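Local coordinates for protein putative prolyl-tRNA synthetase (Leishmania major, PDB 5XIL) that probably attaches proline to tRNA(Pro) at the cost of ATP and here comprises the class II catalytic core, the anticodon-binding domain and the zinc-containing C-terminal domain, at residues Cys48-Leu53 against Ser184-Leu189; Tyr116-Ala120 against Phe237-Ile243; Asp128-Arg132 against His162-Ala166. All blocks are in the same frame, centred on the assembly; numbering follows the deposited sequence. Where two conformers were deposited one is given.

Along the chain the six segments run 48-53, 116-120, 128-132, 162-166, 184-189 and 237-243, so contacts 1 and 2 interleave and contact 3 lies within the span of each. Contacts 2 and 3 are neighbours, their centres about 12 Å apart: Y116 OH is 2.7 Å from H162 ND1 and Y119 OH 2.7 Å from H162 O. Contact 1 sits apart, its centre about 31 Å from that of contact 2 and 25 Å from that of contact 3. Contact 3 pairs two neighbouring strands of the catalytic sheet; contact 2 packs helices 111-122 and 236-241 together beside it, the former joined to the sheet through H162, and contact 1 crosses helices 40-60 and 168-189.

Contact 1: Cys48-Leu53 against Ser184-Leu189; sequences CVQRFL and SVYEQL
Two helical segments cross steeply here. 48-53, within helix 40-60, and 184-189, closing helix 168-189 with a wider pi-type turn at 185-189, have axes 10.8 Å apart at closest approach and N-to-C directions at 111°. Nearest in register are L53 and V185, with CA atoms 6.9 Å apart. The central feature is a knob into a hole: F52, chi1 t, enters the space among S184, V185, Q188 and L189. L189, chi1 m and chi2 t, makes a CH-pi contact, its CG 4.1 Å from the F52 ring centroid and 18° off the normal. At the ring edge, F52 CE2 is 3.7 Å from V185 N and F52 CZ 3.6 Å from Q188 OE1. Aliphatic packing surrounds this: L189 CD1 reaches F52 CB (3.7 Å) and V49 CG2 (4.0 Å), while V185 CG2 meets L53 CB at 4.1 Å. Helix 40-60 has the place of the motif 1 helix of class II synthetases, a dimer-interface element, and its R51 turns away to bridge E58 of the second subunit. No hydrogen bond links the segments, so dispersion and the burial of apolar side chains hold the crossing together.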
loop_
_atom_site.group_PDB
_atom_site.type_symbol
_atom_site.label_atom_id
_atom_site.label_comp_id
_atom_site.label_asym_id
_atom_site.label_seq_id
_atom_site.Cartn_x
_atom_site.Cartn_y
_atom_site.Cartn_z
ATOM N N CYS A 48 5.913 -4.618 -3.874
ATOM C CA CYS A 48 6.658 -3.969 -4.954
ATOM C C CYS A 48 5.725 -3.554 -6.066
ATOM O O CYS A 48 5.827 -2.447 -6.627
ATOM C CB CYS A 48 7.754 -4.850 -5.551
ATOM S SG CYS A 48 9.146 -5.064 -4.431
ATOM N N VAL A 49 4.797 -4.474 -6.381
ATOM C CA VAL A 49 3.790 -4.177 -7.373
ATOM C C VAL A 49 2.885 -3.031 -6.955
ATOM O O VAL A 49 2.565 -2.087 -7.764
ATOM C CB VAL A 49 2.960 -5.421 -7.733
ATOM C CG1 VAL A 49 1.757 -5.045 -8.604
ATOM C CG2 VAL A 49 3.843 -6.463 -8.384
ATOM N N GLN A 50 2.478 -3.068 -5.708
ATOM C CA GLN A 50 1.649 -1.987 -5.180
ATOM C C GLN A 50 2.343 -0.612 -5.298
ATOM O O GLN A 50 1.738 0.353 -5.720
ATOM C CB GLN A 50 1.296 -2.205 -3.721
ATOM C CG GLN A 50 0.240 -3.210 -3.500
ATOM C CD GLN A 50 -0.130 -3.420 -2.021
ATOM O OE1 GLN A 50 0.715 -3.410 -1.158
ATOM N NE2 GLN A 50 -1.378 -3.661 -1.773
ATOM N N ARG A 51 3.598 -0.530 -4.909
ATOM C CA ARG A 51 4.349 0.699 -5.014
ATOM C C ARG A 51 4.452 1.202 -6.444
ATOM O O ARG A 51 4.128 2.353 -6.715
ATOM C CB ARG A 51 5.698 0.545 -4.377
ATOM C CG ARG A 51 5.558 0.465 -2.858
ATOM C CD ARG A 51 6.888 0.100 -2.195
ATOM N NE ARG A 51 6.742 0.005 -0.745
ATOM C CZ ARG A 51 7.602 -0.653 0.034
ATOM N NH1 ARG A 51 8.644 -1.237 -0.492
ATOM N NH2 ARG A 51 7.421 -0.706 1.344
ATOM N N PHE A 52 4.834 0.316 -7.355
ATOM C CA PHE A 52 5.224 0.623 -8.701
ATOM C C PHE A 52 3.961 0.954 -9.485
ATOM O O PHE A 52 3.909 1.957 -10.122
ATOM C CB PHE A 52 5.953 -0.592 -9.304
ATOM C CG PHE A 52 6.344 -0.479 -10.757
ATOM C CD1 PHE A 52 7.486 0.218 -11.136
ATOM C CD2 PHE A 52 5.557 -1.043 -11.766
ATOM C CE1 PHE A 52 7.872 0.283 -12.468
ATOM C CE2 PHE A 52 5.952 -0.995 -13.099
ATOM C CZ PHE A 52 7.086 -0.306 -13.448
ATOM N N LEU A 53 3.006 0.019 -9.503
ATOM C CA LEU A 53 1.726 0.233 -10.214
ATOM C C LEU A 53 0.882 1.340 -9.563
ATOM O O LEU A 53 0.320 2.162 -10.256
ATOM C CB LEU A 53 0.893 -1.072 -10.269
ATOM C CG LEU A 53 -0.477 -0.995 -10.920
ATOM C CD1 LEU A 53 -0.310 -0.526 -12.357
ATOM C CD2 LEU A 53 -1.147 -2.388 -10.804
ATOM N N SER A 184 4.158 -3.042 -18.134
ATOM C CA SER A 184 5.352 -2.587 -17.423
ATOM C C SER A 184 5.576 -3.325 -16.121
ATOM O O SER A 184 6.700 -3.634 -15.769
ATOM C CB SER A 184 5.336 -1.113 -17.146
ATOM O OG SER A 184 5.173 -0.435 -18.355
ATOM N N VAL A 185 4.528 -3.594 -15.385
ATOM C CA VAL A 185 4.615 -4.545 -14.250
ATOM C C VAL A 185 5.343 -5.827 -14.592
ATOM O O VAL A 185 6.364 -6.166 -13.962
ATOM C CB VAL A 185 3.258 -4.836 -13.563
ATOM C CG1 VAL A 185 3.391 -5.920 -12.501
ATOM C CG2 VAL A 185 2.731 -3.562 -12.936
ATOM N N TYR A 186 4.852 -6.541 -15.595
ATOM C CA TYR A 186 5.428 -7.801 -15.967
ATOM C C TYR A 186 6.862 -7.632 -16.475
ATOM O O TYR A 186 7.769 -8.300 -15.985
ATOM C CB TYR A 186 4.602 -8.454 -17.084
ATOM C CG TYR A 186 3.413 -9.196 -16.505
ATOM C CD1 TYR A 186 3.612 -10.418 -15.871
ATOM C CD2 TYR A 186 2.124 -8.705 -16.542
ATOM C CE1 TYR A 186 2.590 -11.139 -15.321
ATOM C CE2 TYR A 186 1.050 -9.408 -15.991
ATOM C CZ TYR A 186 1.272 -10.670 -15.441
ATOM O OH TYR A 186 0.310 -11.435 -14.792
ATOM N N GLU A 187 7.048 -6.675 -17.354
ATOM C CA GLU A 187 8.350 -6.522 -18.017
ATOM C C GLU A 187 9.458 -5.920 -17.101
ATOM O O GLU A 187 10.590 -6.479 -17.010
ATOM C CB GLU A 187 8.221 -5.699 -19.305
ATOM C CG GLU A 187 7.460 -6.346 -20.432
ATOM C CD GLU A 187 7.105 -5.399 -21.578
ATOM O OE1 GLU A 187 7.076 -4.206 -21.377
ATOM O OE2 GLU A 187 6.748 -5.856 -22.688
ATOM N N GLN A 188 9.109 -4.811 -16.464
ATOM C CA GLN A 188 10.074 -3.986 -15.741
ATOM C C GLN A 188 10.253 -4.477 -14.343
ATOM O O GLN A 188 11.374 -4.422 -13.838
ATOM C CB GLN A 188 9.676 -2.530 -15.753
ATOM C CG GLN A 188 9.657 -2.014 -17.151
ATOM C CD GLN A 188 9.257 -0.581 -17.213
ATOM O OE1 GLN A 188 9.384 0.194 -16.234
ATOM N NE2 GLN A 188 8.742 -0.202 -18.350
ATOM N N LEU A 189 9.199 -4.989 -13.688
ATOM C CA LEU A 189 9.381 -5.558 -12.350
ATOM C C LEU A 189 9.688 -7.006 -12.368
ATOM O O LEU A 189 10.541 -7.472 -11.623
ATOM C CB LEU A 189 8.214 -5.313 -11.412
ATOM C CG LEU A 189 8.070 -3.990 -10.745
ATOM C CD1 LEU A 189 6.874 -4.181 -9.785
ATOM C CD2 LEU A 189 9.268 -3.632 -9.894
#

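Contact 2: Tyr116-Ala120 against Phe237-Ile243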
loop_
_atom_site.group_PDB
_atom_site.type_symbol
_atom_site.label_atom_id
_atom_site.label_comp_id
_atom_site.label_asym_id
_atom_site.label_seq_id
_atom_site.Cartn_x
_atom_site.Cartn_y
_atom_site.Cartn_z
ATOM N N TYR A 116 -21.433 1.499 -9.075
ATOM C CA TYR A 116 -21.995 2.275 -10.150
ATOM C C TYR A 116 -23.257 3.072 -9.756
ATOM O O TYR A 116 -23.494 4.161 -10.315
ATOM C CB TYR A 116 -22.165 1.418 -11.391
ATOM C CG TYR A 116 -20.831 0.978 -12.032
ATOM C CD1 TYR A 116 -19.572 1.396 -11.519
ATOM C CD2 TYR A 116 -20.811 0.089 -13.112
ATOM C CE1 TYR A 116 -18.373 0.964 -12.109
ATOM C CE2 TYR A 116 -19.609 -0.299 -13.734
ATOM C CZ TYR A 116 -18.386 0.108 -13.235
ATOM O OH TYR A 116 -17.161 -0.316 -13.833
ATOM N N PRO A 117 -23.964 2.622 -8.719
ATOM C CA PRO A 117 -25.013 3.523 -8.178
ATOM C C PRO A 117 -24.405 4.792 -7.625
ATOM O O PRO A 117 -25.004 5.863 -7.747
ATOM C CB PRO A 117 -25.668 2.680 -7.063
ATOM C CG PRO A 117 -25.482 1.257 -7.517
ATOM C CD PRO A 117 -24.139 1.231 -8.247
ATOM N N TYR A 118 -23.237 4.707 -6.963
ATOM C CA TYR A 118 -22.600 5.900 -6.501
ATOM C C TYR A 118 -22.102 6.770 -7.624
ATOM O O TYR A 118 -22.158 8.011 -7.503
ATOM C CB TYR A 118 -21.520 5.613 -5.389
ATOM C CG TYR A 118 -22.215 5.191 -4.131
ATOM C CD1 TYR A 118 -22.644 3.888 -3.956
ATOM C CD2 TYR A 118 -22.558 6.136 -3.164
ATOM C CE1 TYR A 118 -23.401 3.494 -2.841
ATOM C CE2 TYR A 118 -23.280 5.763 -2.020
ATOM C CZ TYR A 118 -23.710 4.426 -1.862
ATOM O OH TYR A 118 -24.439 4.024 -0.715
ATOM N N TYR A 119 -21.591 6.167 -8.697
ATOM C CA TYR A 119 -21.167 6.920 -9.847
ATOM C C TYR A 119 -22.368 7.760 -10.351
ATOM O O TYR A 119 -22.231 8.907 -10.736
ATOM C CB TYR A 119 -20.649 5.991 -10.962
ATOM C CG TYR A 119 -19.181 5.598 -10.774
ATOM C CD1 TYR A 119 -18.681 5.312 -9.495
ATOM C CD2 TYR A 119 -18.294 5.526 -11.849
ATOM C CE1 TYR A 119 -17.335 4.933 -9.314
ATOM C CE2 TYR A 119 -16.933 5.139 -11.670
ATOM C CZ TYR A 119 -16.487 4.870 -10.395
ATOM O OH TYR A 119 -15.183 4.537 -10.110
ATOM N N ALA A 120 -23.528 7.139 -10.400
ATOM C CA ALA A 120 -24.758 7.845 -10.834
ATOM C C ALA A 120 -25.010 9.042 -9.920
ATOM O O ALA A 120 -25.265 10.118 -10.398
ATOM C CB ALA A 120 -25.960 6.881 -10.853
ATOM N N PHE A 237 -22.798 0.344 -19.130
ATOM C CA PHE A 237 -23.142 0.403 -17.739
ATOM C C PHE A 237 -23.846 1.647 -17.313
ATOM O O PHE A 237 -24.597 1.624 -16.352
ATOM C CB PHE A 237 -21.921 0.203 -16.863
ATOM C CG PHE A 237 -21.524 -1.239 -16.757
ATOM C CD1 PHE A 237 -22.247 -2.109 -15.949
ATOM C CD2 PHE A 237 -20.477 -1.758 -17.513
ATOM C CE1 PHE A 237 -21.892 -3.450 -15.838
ATOM C CE2 PHE A 237 -20.121 -3.090 -17.386
ATOM C CZ PHE A 237 -20.816 -3.935 -16.546
ATOM N N GLY A 238 -23.603 2.727 -18.027
ATOM C CA GLY A 238 -24.287 3.973 -17.728
ATOM C C GLY A 238 -25.759 3.804 -18.004
ATOM O O GLY A 238 -26.571 4.289 -17.278
ATOM N N LYS A 239 -26.086 3.072 -19.055
ATOM C CA LYS A 239 -27.461 2.765 -19.343
ATOM C C LYS A 239 -28.088 1.903 -18.267
ATOM O O LYS A 239 -29.159 2.207 -17.794
ATOM C CB LYS A 239 -27.546 2.070 -20.676
ATOM C CG LYS A 239 -27.053 2.959 -21.775
ATOM C CD LYS A 239 -26.971 2.150 -23.050
ATOM C CE LYS A 239 -26.361 2.943 -24.186
ATOM N NZ LYS A 239 -26.304 2.024 -25.356
ATOM N N MET A 240 -27.406 0.860 -17.831
ATOM C CA MET A 240 -27.937 0.034 -16.738
ATOM C C MET A 240 -28.207 0.798 -15.452
ATOM O O MET A 240 -29.194 0.512 -14.797
ATOM C CB MET A 240 -26.978 -1.117 -16.371
ATOM C CG MET A 240 -26.901 -2.359 -17.272
ATOM S SD MET A 240 -25.727 -3.595 -16.574
ATOM C CE MET A 240 -26.416 -3.860 -14.952
ATOM N N PHE A 241 -27.316 1.731 -15.072
ATOM C CA PHE A 241 -27.278 2.331 -13.741
ATOM C C PHE A 241 -27.710 3.784 -13.775
ATOM O O PHE A 241 -27.624 4.481 -12.797
ATOM C CB PHE A 241 -25.867 2.213 -13.135
ATOM C CG PHE A 241 -25.568 0.840 -12.674
ATOM C CD1 PHE A 241 -25.983 0.432 -11.419
ATOM C CD2 PHE A 241 -24.942 -0.076 -13.512
ATOM C CE1 PHE A 241 -25.740 -0.881 -10.971
ATOM C CE2 PHE A 241 -24.705 -1.386 -13.069
ATOM C CZ PHE A 241 -25.092 -1.782 -11.796
ATOM N N ASP A 242 -28.238 4.206 -14.921
ATOM C CA ASP A 242 -28.771 5.551 -15.030
ATOM C C ASP A 242 -27.722 6.620 -14.645
ATOM O O ASP A 242 -28.032 7.522 -13.847
ATOM C CB ASP A 242 -30.046 5.643 -14.170
ATOM C CG ASP A 242 -31.180 4.763 -14.730
ATOM O OD1 ASP A 242 -31.450 4.854 -15.948
ATOM O OD2 ASP A 242 -31.784 3.994 -13.966
ATOM N N ILE A 243 -26.519 6.459 -15.183
ATOM C CA ILE A 243 -25.432 7.423 -15.095
ATOM C C ILE A 243 -25.594 8.302 -16.332
ATOM O O ILE A 243 -25.623 7.816 -17.465
ATOM C CB ILE A 243 -24.072 6.748 -15.082
ATOM C CG1 ILE A 243 -24.013 5.712 -13.950
ATOM C CG2 ILE A 243 -22.946 7.797 -14.841
ATOM C CD1 ILE A 243 -22.815 4.732 -14.024
#
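Y116 is the bump that organises this crossing. Its side chain leaves helix 111-122 and wedges its ring edge against F237 and F241, which stand one turn apart on helix 236-241. Both encounters are edge-to-face: the Y116 and F237 ring centroids are 5.3 Å apart with planes at 73°, and those of Y116 and F241 5.8 Å apart at 89°. The base of the wedge is filled too, since Y116 CB lies over the face of F241, 3.8 Å from its ring centroid. P117 extends this flank, its CD 3.8 Å from F241 CD1. A second hollow forms where the chain turns out of helix 236-241. D242, with positive phi, belongs to a Schellman motif, and the bond from I243 N to G238 O (3.0 Å) folds the backbone back on the last turn. The small A120 nestles there, its CB 3.5 Å from F241 O and 3.8 Å from I243 CG1. I243 answers with its own bump, CD1 reaching Y116 O at 3.8 Å and Y119 CB at 4.0 Å. The segment axes, 9.8 Å apart, cross at 83°, so the two helices of the catalytic domain meet over a short patch. Y116 and Y119 carry their hydroxyls on to H162. With no hydrogen bond between the segments, their cohesion rests on an aromatic cluster and close apolar fit.

Contact 3: Asp128-Arg132 against His162-Ala166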
loop_
_atom_site.group_PDB
_atom_site.type_symbol
_atom_site.label_atom_id
_atom_site.label_comp_id
_atom_site.label_asym_id
_atom_site.label_seq_id
_atom_site.Cartn_x
_atom_site.Cartn_y
_atom_site.Cartn_z
ATOM N N ASP A 128 -18.505 17.072 -13.031
ATOM C CA ASP A 128 -18.035 15.970 -12.178
ATOM C C ASP A 128 -17.175 14.925 -12.904
ATOM O O ASP A 128 -16.635 14.043 -12.279
ATOM C CB ASP A 128 -19.220 15.305 -11.503
ATOM C CG ASP A 128 -20.020 16.283 -10.652
ATOM O OD1 ASP A 128 -19.392 16.955 -9.797
ATOM O OD2 ASP A 128 -21.270 16.395 -10.828
ATOM N N LEU A 129 -16.976 15.063 -14.186
ATOM C CA LEU A 129 -16.236 14.071 -14.950
ATOM C C LEU A 129 -14.863 14.604 -15.173
ATOM O O LEU A 129 -14.706 15.792 -15.322
ATOM C CB LEU A 129 -16.905 13.828 -16.285
ATOM C CG LEU A 129 -18.297 13.181 -16.240
ATOM C CD1 LEU A 129 -18.875 13.113 -17.618
ATOM C CD2 LEU A 129 -18.238 11.804 -15.607
ATOM N N PRO A 130 -13.876 13.728 -15.310
ATOM C CA PRO A 130 -13.987 12.255 -15.141
ATOM C C PRO A 130 -14.042 11.776 -13.689
ATOM O O PRO A 130 -13.582 12.472 -12.773
ATOM C CB PRO A 130 -12.721 11.770 -15.827
ATOM C CG PRO A 130 -11.730 12.839 -15.532
ATOM C CD PRO A 130 -12.503 14.128 -15.712
ATOM N N VAL A 131 -14.652 10.621 -13.442
ATOM C CA VAL A 131 -14.592 9.973 -12.135
ATOM C C VAL A 131 -13.555 8.874 -12.331
ATOM O O VAL A 131 -13.747 8.041 -13.226
ATOM C CB VAL A 131 -15.951 9.381 -11.725
ATOM C CG1 VAL A 131 -15.898 8.537 -10.441
ATOM C CG2 VAL A 131 -16.924 10.534 -11.477
ATOM N N ARG A 132 -12.439 8.896 -11.565
ATOM C CA ARG A 132 -11.374 7.907 -11.794
ATOM C C ARG A 132 -10.917 7.379 -10.445
ATOM O O ARG A 132 -10.255 8.089 -9.657
ATOM C CB ARG A 132 -10.186 8.565 -12.484
ATOM C CG ARG A 132 -10.531 9.259 -13.802
ATOM C CD ARG A 132 -9.404 10.104 -14.304
ATOM N NE ARG A 132 -8.403 9.242 -14.865
ATOM C CZ ARG A 132 -7.213 9.703 -15.236
ATOM N NH1 ARG A 132 -6.956 11.017 -15.104
ATOM N NH2 ARG A 132 -6.340 8.895 -15.784
ATOM N N HIS A 162 -11.889 1.805 -11.882
ATOM C CA HIS A 162 -13.173 2.053 -12.619
ATOM C C HIS A 162 -13.231 3.533 -12.911
ATOM O O HIS A 162 -13.191 4.388 -11.980
ATOM C CB HIS A 162 -14.410 1.628 -11.843
ATOM C CG HIS A 162 -14.421 0.198 -11.412
ATOM N ND1 HIS A 162 -15.233 -0.747 -12.007
ATOM C CD2 HIS A 162 -13.733 -0.455 -10.445
ATOM C CE1 HIS A 162 -15.045 -1.928 -11.418
ATOM N NE2 HIS A 162 -14.115 -1.779 -10.490
ATOM N N CYS A 163 -13.295 3.872 -14.187
ATOM C CA CYS A 163 -13.331 5.260 -14.604
ATOM C C CYS A 163 -14.541 5.533 -15.518
ATOM O O CYS A 163 -15.026 4.668 -16.220
ATOM C CB CYS A 163 -12.015 5.612 -15.326
ATOM S SG CYS A 163 -10.543 5.309 -14.220
ATOM N N ALA A 164 -14.959 6.803 -15.526
ATOM C CA ALA A 164 -16.064 7.295 -16.345
ATOM C C ALA A 164 -15.628 8.638 -16.870
ATOM O O ALA A 164 -15.214 9.517 -16.078
ATOM C CB ALA A 164 -17.292 7.477 -15.476
ATOM N N TRP A 165 -15.719 8.813 -18.172
ATOM C CA TRP A 165 -15.265 10.005 -18.850
ATOM C C TRP A 165 -16.451 10.608 -19.666
ATOM O O TRP A 165 -17.315 9.888 -20.084
ATOM C CB TRP A 165 -14.167 9.664 -19.850
ATOM C CG TRP A 165 -12.919 9.122 -19.260
ATOM C CD1 TRP A 165 -12.662 7.831 -18.884
ATOM C CD2 TRP A 165 -11.747 9.880 -18.963
ATOM N NE1 TRP A 165 -11.368 7.760 -18.365
ATOM C CE2 TRP A 165 -10.793 8.994 -18.411
ATOM C CE3 TRP A 165 -11.396 11.222 -19.148
ATOM C CZ2 TRP A 165 -9.486 9.417 -18.052
ATOM C CZ3 TRP A 165 -10.135 11.653 -18.730
ATOM C CH2 TRP A 165 -9.202 10.750 -18.176
ATOM N N ALA A 166 -16.350 11.883 -19.991
ATOM C CA ALA A 166 -17.289 12.575 -20.902
ATOM C C ALA A 166 -17.239 12.101 -22.359
ATOM O O ALA A 166 -18.302 11.920 -22.959
ATOM C CB ALA A 166 -17.097 14.115 -20.806
#
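L129 opens the contact just before the strand begins, pointing at the partner: its CD1 is 3.8 Å from A166 CB, and its CD2 3.8 Å from A164 O. A cis peptide bond follows, and P130 comes in close. P130 CA stands 3.1 Å from A164 O, and P130 CB sits over the face of W165 in a CH-pi contact, 3.9 Å from the centroid of the six-membered ring. V131 then starts regular pairing. It forms an antiparallel hydrogen-bonded pair with A164, V131 N to A164 O and A164 N to V131 O both measuring 2.9 Å, while V131 O also takes a CA-H...O contact from C163 CA at 3.1 Å. In sequence and topology, strands 131-139 and 156-165 match motif 2 of class II synthetases, an antiparallel hairpin of the catalytic sheet; these segments lie at its open end, far from the connecting loop. The side chains of V131 and A164 share one face of the sheet, where Y119 of helix 111-122 packs on V131. R132 turns to the other face and makes a non-hydrogen-bonded pair with C163, CA atoms 4.3 Å apart and R132 CB 3.7 Å from C163 SG. Its guanidinium bends back so that one face covers W165 CZ2, 3.4 Å from R132 NE, and E174 of helix 168-189 takes both a salt bridge from R132 and a hydrogen bond from W165 NE1.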